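Local coordinates for aromatic-L-amino-acid decarboxylase (PDB 6EEW) that decarboxylates L-tryptophan to tryptamine and 5-hydroxy-L-tryptophan to serotonin, using pyridoxal 5'-phosphate as cofactor and working as a homodimer, at the interface of chains A and B. Sequence-based numbering; all coordinates share one arbitrary frame. Chains: chain A/B, Aromatic-L-amino-acid decarboxylase.

The interface of chains A and B. Residues chain A 119-122, 128-129; chain B 89-90, 92-93, 103, 325.
B:Trp92 lays its indole against the loop A:Asn120–A:Val122, which follows helix 107-119, and has 56 Å² of its surface hidden by chain A in the homodimer interface. A:Val122 meets one face of the indole, its methyl CG2 standing 3.4 Å from the centroid of the six-membered ring in a CH-pi contact. A branched valine suits this place because its CB also rests on the ring, near CZ2, while CG2 reaches on to CD2 of B:Leu325. The indole is anchored at its edge too: NE1 donates to the backbone O of A:Ser128 at 3.3 Å, nearly straight (176° at H), with the acceptor in the ring plane. A flat face for the methyl and an N-H at the rim for a carbonyl are what tryptophan offers together, and the two contacts should fix the ring's rotation. The A:Ser128 hydroxyl OG donates a hydrogen bond to the backbone O of A:Val122 (2.9 Å), linking the two chain A segments that meet the indole.

B:Met89 hides 47 Å² by folding its flexible chain, bent at chi2 and chi3, so that CE fits among A:Leu119 CD1, A:Ser121 CB and the hydroxyl of A:Ser129. That hydroxyl, OG, accepts the backbone N-H of B:Thr90 at 3.2 Å, a small polar group matched to a backbone donor beside the sulphur.

A:Asn120, with 46 Å² buried, sends its amide toward chain B with CG anti to the backbone N (chi1 -162°). Its backbone is left-handed just past the helix end, a conformation asparagine tolerates better than most residues, and its amide carries both an acceptor and N-H groups. OD1 accepts N-H of B:Leu325 at 3.2 Å, the donor tilted 17° from the carbonyl plane, while ND2 lies near the backbone O of B:Ala103. The B:Met93 side chain crosses that of A:Asn120 at about a right angle and sets its methyl CE against A:Asn120 CB. A water bridges the chains: its oxygen lies 3.0 Å from A:Leu119 O and is also hydrogen-bonded to the backbone N of B:Met93, 2.8 Å away.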
# COMPACT_ATOMS: atom_id res chain seq x y z
N LEU A 119 4.74 -16.34 -2.36
CA LEU A 119 3.66 -16.95 -1.59
C LEU A 119 2.33 -16.28 -1.92
O LEU A 119 1.29 -16.95 -2.03
CB LEU A 119 3.97 -16.88 -0.09
CG LEU A 119 5.16 -17.71 0.41
CD1 LEU A 119 5.44 -17.46 1.89
CD2 LEU A 119 4.92 -19.21 0.19
N ASN A 120 2.35 -14.97 -2.13
CA ASN A 120 1.20 -14.22 -2.60
C ASN A 120 -0.02 -14.55 -1.76
O ASN A 120 -1.10 -14.83 -2.26
CB ASN A 120 0.95 -14.51 -4.09
CG ASN A 120 0.07 -13.46 -4.75
OD1 ASN A 120 0.21 -12.26 -4.49
ND2 ASN A 120 -0.85 -13.90 -5.63
N SER A 121 0.17 -14.55 -0.44
CA SER A 121 -0.94 -14.73 0.47
C SER A 121 -1.60 -13.39 0.74
O SER A 121 -0.99 -12.34 0.59
CB SER A 121 -0.47 -15.36 1.77
OG SER A 121 0.51 -14.53 2.36
N VAL A 122 -2.87 -13.45 1.12
CA VAL A 122 -3.66 -12.26 1.41
C VAL A 122 -4.03 -12.37 2.88
O VAL A 122 -4.91 -13.17 3.24
CB VAL A 122 -4.91 -12.16 0.53
CG1 VAL A 122 -5.49 -10.79 0.63
CG2 VAL A 122 -4.62 -12.57 -0.95
N SER A 128 -7.02 -16.42 7.30
CA SER A 128 -6.57 -16.39 5.91
C SER A 128 -5.06 -16.53 5.77
O SER A 128 -4.62 -16.37 4.62
CB SER A 128 -7.04 -15.12 5.21
OG SER A 128 -6.31 -14.01 5.67
N SER A 129 -4.29 -16.76 6.85
CA SER A 129 -2.90 -17.21 6.78
C SER A 129 -2.24 -16.98 8.14
O SER A 129 -1.67 -15.91 8.40
CB SER A 129 -2.15 -16.50 5.65
OG SER A 129 -1.14 -17.34 5.13
N MET B 89 1.09 -21.48 6.82
CA MET B 89 0.50 -20.69 5.75
C MET B 89 -0.77 -21.32 5.21
O MET B 89 -0.92 -22.55 5.17
CB MET B 89 1.51 -20.54 4.61
CG MET B 89 2.76 -19.79 4.97
SD MET B 89 2.40 -18.03 5.03
CE MET B 89 1.99 -17.73 3.31
N THR B 90 -1.70 -20.46 4.78
CA THR B 90 -2.76 -20.87 3.87
C THR B 90 -2.23 -20.74 2.44
O THR B 90 -1.80 -19.66 2.04
CB THR B 90 -4.00 -20.01 4.04
OG1 THR B 90 -4.57 -20.24 5.34
CG2 THR B 90 -5.02 -20.38 3.01
N TRP B 92 -2.49 -20.00 -0.80
CA TRP B 92 -3.25 -19.33 -1.85
C TRP B 92 -2.84 -19.77 -3.24
O TRP B 92 -3.63 -19.64 -4.17
CB TRP B 92 -3.09 -17.82 -1.75
CG TRP B 92 -3.89 -17.22 -0.67
CD1 TRP B 92 -3.65 -17.31 0.67
CD2 TRP B 92 -5.05 -16.38 -0.82
NE1 TRP B 92 -4.61 -16.60 1.36
CE2 TRP B 92 -5.48 -16.02 0.47
CE3 TRP B 92 -5.78 -15.91 -1.93
CZ2 TRP B 92 -6.60 -15.21 0.70
CZ3 TRP B 92 -6.89 -15.11 -1.70
CH2 TRP B 92 -7.29 -14.77 -0.40
N MET B 93 -1.61 -20.25 -3.41
CA MET B 93 -1.12 -20.65 -4.72
C MET B 93 -1.44 -22.09 -5.02
O MET B 93 -1.06 -22.58 -6.09
CB MET B 93 0.40 -20.47 -4.82
CG MET B 93 0.86 -19.04 -4.82
SD MET B 93 0.06 -18.04 -6.07
CE MET B 93 -1.20 -17.23 -5.09
N ALA B 103 -5.85 -15.23 -6.26
CA ALA B 103 -4.92 -14.14 -6.49
C ALA B 103 -4.01 -14.63 -7.62
O ALA B 103 -3.08 -15.40 -7.39
CB ALA B 103 -4.15 -13.78 -5.22
N LEU B 325 -0.18 -9.31 -5.73
CA LEU B 325 -0.43 -8.20 -4.83
C LEU B 325 0.85 -7.38 -4.76
O LEU B 325 1.93 -7.94 -4.66
CB LEU B 325 -0.82 -8.71 -3.45
CG LEU B 325 -2.29 -9.08 -3.27
CD1 LEU B 325 -2.61 -10.35 -4.04
CD2 LEU B 325 -2.60 -9.29 -1.80
O HOH W 1 0.39 -19.72 -1.45